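Local coordinates for Isomerase/lactonizing enzyme (Agrobacterium fabrum str. C58, PDB 2NQL), which belongs to the enolase superfamily, pairing an N-terminal alpha+beta capping domain with a TIM-barrel domain that carries a sodium ion, at residues V53-T58 / A124-A129; L130-G135 / P371-R376; E246-L251 / R275-R280. All coordinates share one frame; numbering follows the deposited sequence.

Overall arrangement
Contact 1 comes first along the chain: in the N-terminal domain, strand 50-59 meets helix 117-138, closing a loop of 65 residues. The same helix then opens contact 2, which closes only after 235 more residues, when the loop after strand 364-366 comes back to it near the C-terminal end of the chain. Contact 3 lies within that long excursion and joins two successive barrel helices, 248-255 and 271-278. Contacts 1 and 2 therefore follow in series and touch each other, Ile128 packing on Leu373, with centres about 10 Å apart. Contact 3 stands apart, its centre about 31 Å from that of contact 1 and about 35 Å from that of contact 2.

Contact 1. Residues V53-T58 / A124-A129; sequences VLVRMT and AALDIA
Val55 and Met57 of strand 50-59 present their side chains to Ala125, Leu126 and Ala129 of helix 117-138, the helix-on-sheet packing of the alpha+beta N-terminal domain found in the enolase superfamily. The contact is wholly apolar between side chains and buried throughout. Alternation along the strand decides who takes part: Val55 and Met57 face the helix, whereas Leu54 and Arg56 turn the other way.

Val55 uses both of its branches. CG2 meets the methyl of Ala125, with 3.9 Å between Val55 CG2 and Ala125 CB, while CG1 reaches the tip of Leu126 at CD2. Leu126 starts out along the flank of the helix, and its CD2 end swings in to be shared by Val55 CG1 and the terminal methyl of Met57. Met57 touches the helix at two points. Near the backbone its CB lies 3.9 Å from Ala129 CB. Its chain runs extended as far as SD and then bends (chi3 -76°), which returns CE to the helix, 3.8 Å from Leu126 CD2. With only methyl groups at Ala125 and Ala129, the segment axes can approach to 8.4 Å, at an angle of 41°.

Beyond this first layer, helix 75-90 adds Ile82 beside Val55, Leu86 beside Leu126 and Val90 beside Met57. The strand is held between strands 5-15 and 64-70 of the antiparallel sheet. On the sheet's other side Arg56 forms a salt bridge with Glu9, and the helix is tied toward the barrel domain by Asp127, whose OD1 bonds to Thr296. The Met57 methyl also rests against the helix backbone, its CE only 3.6 Å from Leu126 O.

Contact 2. Residues L130-G135 / P371-R376; sequences LWDIAG and PGLGVR
Asp132 of helix 117-138 reaches across to the loop 371-376 and takes the backbone N-H of Leu373 on OD1. The bond from Leu373 N to Asp132 OD1 is 2.9 Å long and nearly straight (178° at the hydrogen), but it arrives from above the carboxylate plane. CG of Asp132 stands anti to the backbone N (chi1 -172°), which carries the carboxylate over to the loop. The chain from Pro371 to Gly374 forms a type II' beta turn, with Gly372 at its second position and positive phi there.

The tight part is glycine against glycine. The CA atoms of Gly135 and Gly372 are 3.8 Å apart, and it is the lack of side chains on both that lets the two backbones come this close. Close by, Gly372 CA makes a CH...O contact of 3.4 Å to Asp132 O. Leu373 CB packs over the carboxylate, 3.6 Å from Asp132 CG.

The looser side is filled by water. One molecule donates to Asp132 OD1 and Pro371 O and accepts from Gly374 N, bridging the aspartate to both ends of the turn. A second lies 2.6 Å from Asp132 OD2 and passes the link on to Val375 O. Pro371, exposed at the margin, touches the helix through its CB, 3.9 Å from Gly135 O.

Two further donors reach the carboxylate: Gln136 NE2 gives to OD1 and Trp66 N of strand 64-70 gives to OD2. Asp132 thus links the N-terminal sheet to a loop of the barrel domain. On the barrel side Leu373 and Val375 lie against helix 322-331, while Leu373 also meets Ile142 of helix 142-145, the short helix that follows helix 117-138.

Contact 3. Residues E246-L251 / R275-R280; sequences EDIAGL and RARIER
Ile248, in the first turn of helix 248-255, sits between the side chains of Arg277 and Arg280, which belong to helix 271-278 and the residues just after it. These are neighbouring helices on the outside of the TIM-barrel domain, and the contact is the lateral packing of one barrel helix on the next.

Aliphatic contact with flat guanidinium groups dominates. CD1 of Ile248 lies 3.9 Å above the Arg277 guanidinium plane, over its centre, with CG1 at 3.7 Å from Arg277 NE. The other branch, CG2, covers a face of the Arg280 guanidinium toward its rim. The two branches divide the work because CG1 is anti to the carbonyl carbon and CG2 anti to the backbone N (chi1 -62°). Arg277 is bent at chi2 (90°), and the bend brings its end across the isoleucine at about a right angle.

Purely apolar touches add to this. Ile248 CD1 meets Ala276 CB at 4.1 Å, and Leu251 CD2 presses on the aliphatic part of Arg277, 3.7 Å from its CG. Leu251 also packs on Ile262 and Val264 of barrel strand 262-264.

The polar ends are satisfied elsewhere. Arg277 donates to the backbone oxygens of Asp273 and Thr245, holding its guanidinium in place for Ile248. Arg280 NE pairs with Glu252, and its NH1 forms a salt bridge with Glu279 of the second subunit, placing this edge at the dimer interface. Asp247 is the N-cap of helix 248-255, its OD1 accepting from Gly250 N at 2.9 Å. At the outer margin, Arg280 NH2 approaches Ala249, 3.6 Å from its CB.

Contact 1. Residues V53-T58 / A124-A129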
loop_
_atom_site.group_PDB
_atom_site.type_symbol
_atom_site.label_atom_id
_atom_site.label_comp_id
_atom_site.label_asym_id
_atom_site.label_seq_id
_atom_site.Cartn_x
_atom_site.Cartn_y
_atom_site.Cartn_z
ATOM N N VAL A 53 -15.375 6.688 5.234
ATOM C CA VAL A 53 -14.744 7.703 6.078
ATOM C C VAL A 53 -14.955 9.054 5.440
ATOM O O VAL A 53 -14.653 9.218 4.261
ATOM C CB VAL A 53 -13.204 7.442 6.226
ATOM C CG1 VAL A 53 -12.478 8.705 6.823
ATOM C CG2 VAL A 53 -12.966 6.211 7.114
ATOM N N LEU A 54 -15.452 10.012 6.217
ATOM C CA LEU A 54 -15.686 11.372 5.731
ATOM C C LEU A 54 -14.714 12.336 6.402
ATOM O O LEU A 54 -14.392 12.166 7.587
ATOM C CB LEU A 54 -17.121 11.807 6.068
ATOM C CG LEU A 54 -18.194 11.168 5.175
ATOM C CD1 LEU A 54 -19.546 11.274 5.866
ATOM C CD2 LEU A 54 -18.222 11.925 3.862
ATOM N N VAL A 55 -14.276 13.356 5.664
ATOM C CA VAL A 55 -13.410 14.404 6.258
ATOM C C VAL A 55 -14.066 15.769 6.069
ATOM O O VAL A 55 -14.461 16.099 4.961
ATOM C CB VAL A 55 -11.993 14.410 5.605
ATOM C CG1 VAL A 55 -11.194 15.638 6.063
ATOM C CG2 VAL A 55 -11.239 13.136 6.000
ATOM N N ARG A 56 -14.227 16.514 7.158
ATOM C CA ARG A 56 -14.620 17.923 7.091
ATOM C C ARG A 56 -13.398 18.793 7.361
ATOM O O ARG A 56 -12.769 18.671 8.434
ATOM C CB ARG A 56 -15.694 18.234 8.116
ATOM C CG ARG A 56 -16.170 19.710 8.075
ATOM C CD ARG A 56 -17.434 19.954 8.901
ATOM N NE ARG A 56 -17.287 19.636 10.321
ATOM C CZ ARG A 56 -18.299 19.356 11.135
ATOM N NH1 ARG A 56 -19.561 19.358 10.686
ATOM N NH2 ARG A 56 -18.066 19.097 12.401
ATOM N N MET A 57 -13.109 19.657 6.391
ATOM C CA MET A 57 -11.931 20.514 6.384
ATOM C C MET A 57 -12.433 21.949 6.361
ATOM O O MET A 57 -13.264 22.309 5.516
ATOM C CB MET A 57 -11.095 20.221 5.138
ATOM C CG MET A 57 -9.675 20.845 5.159
ATOM S SD MET A 57 -8.712 20.484 3.704
ATOM C CE MET A 57 -8.242 18.765 4.030
ATOM N N THR A 58 -11.954 22.767 7.292
ATOM C CA THR A 58 -12.497 24.129 7.443
ATOM C C THR A 58 -11.346 25.136 7.396
ATOM O O THR A 58 -10.328 24.913 8.012
ATOM C CB THR A 58 -13.300 24.293 8.752
ATOM O OG1 THR A 58 -14.281 23.253 8.817
ATOM C CG2 THR A 58 -14.034 25.658 8.795
ATOM N N ALA A 124 -6.537 10.700 -0.506
ATOM C CA ALA A 124 -7.683 10.906 -1.397
ATOM C C ALA A 124 -8.752 11.757 -0.713
ATOM O O ALA A 124 -9.254 12.751 -1.302
ATOM C CB ALA A 124 -8.255 9.532 -1.845
ATOM N N ALA A 125 -9.096 11.403 0.525
ATOM C CA ALA A 125 -10.082 12.176 1.266
ATOM C C ALA A 125 -9.661 13.638 1.492
ATOM O O ALA A 125 -10.461 14.567 1.312
ATOM C CB ALA A 125 -10.464 11.481 2.570
ATOM N N LEU A 126 -8.397 13.849 1.858
ATOM C CA LEU A 126 -7.885 15.197 2.063
ATOM C C LEU A 126 -7.844 16.004 0.772
ATOM O O LEU A 126 -8.095 17.199 0.795
ATOM C CB LEU A 126 -6.464 15.125 2.669
ATOM C CG LEU A 126 -6.453 14.490 4.064
ATOM C CD1 LEU A 126 -4.982 14.206 4.543
ATOM C CD2 LEU A 126 -7.245 15.281 5.164
ATOM N N ASP A 127 -7.511 15.326 -0.321
ATOM C CA ASP A 127 -7.369 15.967 -1.634
ATOM C C ASP A 127 -8.750 16.430 -2.140
ATOM O O ASP A 127 -8.903 17.555 -2.636
ATOM C CB ASP A 127 -6.714 15.006 -2.624
ATOM C CG ASP A 127 -6.451 15.646 -3.986
ATOM O OD1 ASP A 127 -5.436 16.368 -4.138
ATOM O OD2 ASP A 127 -7.252 15.407 -4.917
ATOM N N ILE A 128 -9.755 15.576 -1.975
ATOM C CA ILE A 128 -11.125 15.947 -2.377
ATOM C C ILE A 128 -11.615 17.175 -1.558
ATOM O O ILE A 128 -12.121 18.144 -2.127
ATOM C CB ILE A 128 -12.096 14.730 -2.231
ATOM C CG1 ILE A 128 -11.689 13.623 -3.220
ATOM C CG2 ILE A 128 -13.582 15.217 -2.438
ATOM C CD1 ILE A 128 -12.317 12.242 -2.940
ATOM N N ALA A 129 -11.409 17.157 -0.235
ATOM C CA ALA A 129 -11.823 18.275 0.612
ATOM C C ALA A 129 -11.107 19.583 0.243
ATOM O O ALA A 129 -11.723 20.646 0.220
ATOM C CB ALA A 129 -11.637 17.948 2.054
#

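Contact 2. Residues L130-G135 / P371-R376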
loop_
_atom_site.group_PDB
_atom_site.type_symbol
_atom_site.label_atom_id
_atom_site.label_comp_id
_atom_site.label_asym_id
_atom_site.label_seq_id
_atom_site.Cartn_x
_atom_site.Cartn_y
_atom_site.Cartn_z
ATOM N N LEU A 130 -9.806 19.501 -0.033
ATOM C CA LEU A 130 -9.044 20.684 -0.434
ATOM C C LEU A 130 -9.479 21.240 -1.802
ATOM O O LEU A 130 -9.599 22.466 -1.949
ATOM C CB LEU A 130 -7.524 20.395 -0.430
ATOM C CG LEU A 130 -6.615 21.618 -0.256
ATOM C CD1 LEU A 130 -6.829 22.358 1.065
ATOM C CD2 LEU A 130 -5.173 21.174 -0.357
ATOM N N TRP A 131 -9.727 20.372 -2.784
ATOM C CA TRP A 131 -10.298 20.848 -4.063
ATOM C C TRP A 131 -11.702 21.449 -3.914
ATOM O O TRP A 131 -12.043 22.413 -4.627
ATOM C CB TRP A 131 -10.336 19.753 -5.126
ATOM C CG TRP A 131 -9.039 19.508 -5.840
ATOM C CD1 TRP A 131 -8.155 18.452 -5.646
ATOM C CD2 TRP A 131 -8.459 20.331 -6.854
ATOM N NE1 TRP A 131 -7.083 18.567 -6.521
ATOM C CE2 TRP A 131 -7.235 19.716 -7.255
ATOM C CE3 TRP A 131 -8.857 21.532 -7.478
ATOM C CZ2 TRP A 131 -6.409 20.271 -8.250
ATOM C CZ3 TRP A 131 -8.029 22.074 -8.472
ATOM C CH2 TRP A 131 -6.817 21.452 -8.829
ATOM N N ASP A 132 -12.499 20.890 -2.999
ATOM C CA ASP A 132 -13.843 21.444 -2.672
ATOM C C ASP A 132 -13.678 22.884 -2.169
ATOM O O ASP A 132 -14.347 23.806 -2.635
ATOM C CB ASP A 132 -14.522 20.566 -1.616
ATOM C CG ASP A 132 -15.981 20.944 -1.346
ATOM O OD1 ASP A 132 -16.578 21.728 -2.124
ATOM O OD2 ASP A 132 -16.539 20.444 -0.337
ATOM N N ILE A 133 -12.769 23.076 -1.222
ATOM C CA ILE A 133 -12.446 24.416 -0.702
ATOM C C ILE A 133 -11.936 25.354 -1.811
ATOM O O ILE A 133 -12.414 26.499 -1.919
ATOM C CB ILE A 133 -11.461 24.333 0.507
ATOM C CG1 ILE A 133 -12.179 23.733 1.726
ATOM C CG2 ILE A 133 -10.937 25.726 0.885
ATOM C CD1 ILE A 133 -11.229 23.255 2.841
ATOM N N ALA A 134 -11.006 24.870 -2.633
ATOM C CA ALA A 134 -10.420 25.660 -3.723
ATOM C C ALA A 134 -11.538 26.193 -4.625
ATOM O O ALA A 134 -11.562 27.373 -4.987
ATOM C CB ALA A 134 -9.427 24.807 -4.546
ATOM N N GLY A 135 -12.487 25.320 -4.942
ATOM C CA GLY A 135 -13.582 25.694 -5.846
ATOM C C GLY A 135 -14.489 26.729 -5.224
ATOM O O GLY A 135 -14.779 27.749 -5.858
ATOM N N PRO A 371 -20.383 25.681 -6.695
ATOM C CA PRO A 371 -18.911 25.723 -6.643
ATOM C C PRO A 371 -18.331 24.615 -5.779
ATOM O O PRO A 371 -19.042 24.057 -4.956
ATOM C CB PRO A 371 -18.622 27.065 -5.987
ATOM C CG PRO A 371 -19.834 27.371 -5.204
ATOM C CD PRO A 371 -20.984 26.828 -5.999
ATOM N N GLY A 372 -17.042 24.330 -5.961
ATOM C CA GLY A 372 -16.387 23.199 -5.298
ATOM C C GLY A 372 -16.951 21.878 -5.795
ATOM O O GLY A 372 -17.180 21.661 -6.997
ATOM N N LEU A 373 -17.172 20.992 -4.840
ATOM C CA LEU A 373 -17.669 19.663 -5.113
ATOM C C LEU A 373 -19.114 19.705 -5.642
ATOM O O LEU A 373 -19.496 18.886 -6.496
ATOM C CB LEU A 373 -17.572 18.879 -3.806
ATOM C CG LEU A 373 -17.664 17.373 -3.807
ATOM C CD1 LEU A 373 -16.519 16.783 -4.592
ATOM C CD2 LEU A 373 -17.656 16.924 -2.342
ATOM N N GLY A 374 -19.903 20.653 -5.127
ATOM C CA GLY A 374 -21.308 20.816 -5.530
ATOM C C GLY A 374 -22.276 19.985 -4.694
ATOM O O GLY A 374 -23.499 20.052 -4.895
ATOM N N VAL A 375 -21.739 19.159 -3.781
ATOM C CA VAL A 375 -22.565 18.414 -2.831
ATOM C C VAL A 375 -21.918 18.511 -1.462
ATOM O O VAL A 375 -20.736 18.837 -1.372
ATOM C CB VAL A 375 -22.797 16.892 -3.215
ATOM C CG1 VAL A 375 -23.360 16.727 -4.660
ATOM C CG2 VAL A 375 -21.522 16.059 -3.031
ATOM N N ARG A 376 -22.697 18.228 -0.419
ATOM C CA ARG A 376 -22.183 18.092 0.964
ATOM C C ARG A 376 -23.119 17.122 1.701
ATOM O O ARG A 376 -24.235 16.861 1.221
ATOM C CB ARG A 376 -22.181 19.461 1.655
ATOM C CG ARG A 376 -23.586 20.021 1.854
ATOM C CD ARG A 376 -23.596 21.243 2.719
ATOM N NE ARG A 376 -24.963 21.644 3.069
ATOM C CZ ARG A 376 -25.284 22.841 3.541
ATOM N NH1 ARG A 376 -24.334 23.759 3.714
ATOM N NH2 ARG A 376 -26.552 23.114 3.831
HETATM O O HOH W 1 -19.081 20.331 0.329
HETATM O O HOH W 2 -19.264 22.228 -2.685
#

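Contact 3. Residues E246-L251 / R275-R280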
loop_
_atom_site.group_PDB
_atom_site.type_symbol
_atom_site.label_atom_id
_atom_site.label_comp_id
_atom_site.label_asym_id
_atom_site.label_seq_id
_atom_site.Cartn_x
_atom_site.Cartn_y
_atom_site.Cartn_z
ATOM N N GLU A 246 -1.653 -8.299 -8.757
ATOM C CA GLU A 246 -0.189 -8.346 -8.663
ATOM C C GLU A 246 0.445 -9.009 -9.892
ATOM O O GLU A 246 1.643 -8.837 -10.159
ATOM C CB GLU A 246 0.210 -9.102 -7.399
ATOM C CG GLU A 246 -0.459 -8.613 -6.131
ATOM C CD GLU A 246 -1.702 -9.416 -5.749
ATOM O OE1 GLU A 246 -2.456 -9.867 -6.652
ATOM O OE2 GLU A 246 -1.943 -9.592 -4.539
ATOM N N ASP A 247 -0.376 -9.749 -10.642
ATOM C CA ASP A 247 0.078 -10.639 -11.714
ATOM C C ASP A 247 0.143 -9.886 -13.049
ATOM O O ASP A 247 -0.645 -10.159 -13.950
ATOM C CB ASP A 247 -0.870 -11.849 -11.794
ATOM C CG ASP A 247 -0.394 -12.930 -12.773
ATOM O OD1 ASP A 247 0.759 -12.867 -13.252
ATOM O OD2 ASP A 247 -1.198 -13.837 -13.080
ATOM N N ILE A 248 1.082 -8.935 -13.157
ATOM C CA ILE A 248 1.254 -8.106 -14.366
ATOM C C ILE A 248 1.648 -8.967 -15.584
ATOM O O ILE A 248 1.165 -8.731 -16.692
ATOM C CB ILE A 248 2.238 -6.913 -14.133
ATOM C CG1 ILE A 248 1.691 -5.959 -13.051
ATOM C CG2 ILE A 248 2.507 -6.114 -15.439
ATOM C CD1 ILE A 248 2.724 -4.988 -12.469
ATOM N N ALA A 249 2.484 -9.983 -15.364
ATOM C CA ALA A 249 2.808 -10.961 -16.412
ATOM C C ALA A 249 1.562 -11.693 -16.930
ATOM O O ALA A 249 1.411 -11.901 -18.141
ATOM C CB ALA A 249 3.848 -11.968 -15.903
ATOM N N GLY A 250 0.681 -12.079 -16.006
ATOM C CA GLY A 250 -0.585 -12.727 -16.343
ATOM C C GLY A 250 -1.561 -11.830 -17.084
ATOM O O GLY A 250 -2.241 -12.279 -18.014
ATOM N N LEU A 251 -1.638 -10.567 -16.657
ATOM C CA LEU A 251 -2.436 -9.549 -17.350
ATOM C C LEU A 251 -1.912 -9.310 -18.768
ATOM O O LEU A 251 -2.703 -9.223 -19.728
ATOM C CB LEU A 251 -2.462 -8.231 -16.558
ATOM C CG LEU A 251 -3.323 -7.087 -17.136
ATOM C CD1 LEU A 251 -4.795 -7.484 -17.192
ATOM C CD2 LEU A 251 -3.149 -5.841 -16.302
ATOM N N ARG A 275 1.237 3.110 -14.976
ATOM C CA ARG A 275 2.501 2.957 -15.732
ATOM C C ARG A 275 3.058 1.548 -15.732
ATOM O O ARG A 275 3.477 1.051 -16.772
ATOM C CB ARG A 275 3.568 3.930 -15.232
ATOM C CG ARG A 275 3.237 5.379 -15.422
ATOM C CD ARG A 275 4.359 6.328 -15.023
ATOM N NE ARG A 275 3.879 7.712 -15.037
ATOM C CZ ARG A 275 3.745 8.474 -16.124
ATOM N NH1 ARG A 275 4.076 8.013 -17.328
ATOM N NH2 ARG A 275 3.279 9.713 -16.004
ATOM N N ALA A 276 3.043 0.893 -14.574
ATOM C CA ALA A 276 3.482 -0.498 -14.457
ATOM C C ALA A 276 2.710 -1.476 -15.344
ATOM O O ALA A 276 3.284 -2.464 -15.817
ATOM C CB ALA A 276 3.453 -0.943 -12.996
ATOM N N ARG A 277 1.431 -1.198 -15.602
ATOM C CA ARG A 277 0.633 -2.091 -16.454
ATOM C C ARG A 277 0.697 -1.744 -17.934
ATOM O O ARG A 277 0.835 -2.633 -18.765
ATOM C CB ARG A 277 -0.833 -2.189 -15.994
ATOM C CG ARG A 277 -1.069 -3.176 -14.876
ATOM C CD ARG A 277 -0.916 -2.489 -13.543
ATOM N NE ARG A 277 -0.943 -3.378 -12.398
ATOM C CZ ARG A 277 -0.481 -3.039 -11.198
ATOM N NH1 ARG A 277 0.051 -1.833 -11.007
ATOM N NH2 ARG A 277 -0.547 -3.907 -10.194
ATOM N N ILE A 278 0.607 -0.461 -18.272
ATOM C CA ILE A 278 0.486 -0.095 -19.675
ATOM C C ILE A 278 1.823 -0.190 -20.413
ATOM O O ILE A 278 1.848 -0.357 -21.632
ATOM C CB ILE A 278 -0.232 1.261 -19.886
ATOM C CG1 ILE A 278 0.658 2.437 -19.447
ATOM C CG2 ILE A 278 -1.616 1.253 -19.162
ATOM C CD1 ILE A 278 0.156 3.794 -19.875
ATOM N N GLU A 279 2.925 -0.124 -19.661
ATOM C CA GLU A 279 4.269 -0.354 -20.212
ATOM C C GLU A 279 4.503 -1.803 -20.673
ATOM O O GLU A 279 5.389 -2.062 -21.484
ATOM C CB GLU A 279 5.359 0.151 -19.242
ATOM C CG GLU A 279 5.466 1.709 -19.183
ATOM C CD GLU A 279 6.176 2.282 -17.932
ATOM O OE1 GLU A 279 6.630 1.516 -17.043
ATOM O OE2 GLU A 279 6.272 3.530 -17.837
ATOM N N ARG A 280 3.674 -2.729 -20.184
ATOM C CA ARG A 280 3.766 -4.153 -20.508
ATOM C C ARG A 280 2.535 -4.773 -21.194
ATOM O O ARG A 280 2.684 -5.725 -21.955
ATOM C CB ARG A 280 4.085 -4.952 -19.242
ATOM C CG ARG A 280 5.505 -4.768 -18.718
ATOM C CD ARG A 280 5.710 -5.550 -17.422
ATOM N NE ARG A 280 5.626 -6.997 -17.629
ATOM C CZ ARG A 280 5.919 -7.911 -16.704
ATOM N NH1 ARG A 280 6.321 -7.538 -15.490
ATOM N NH2 ARG A 280 5.811 -9.202 -16.997
#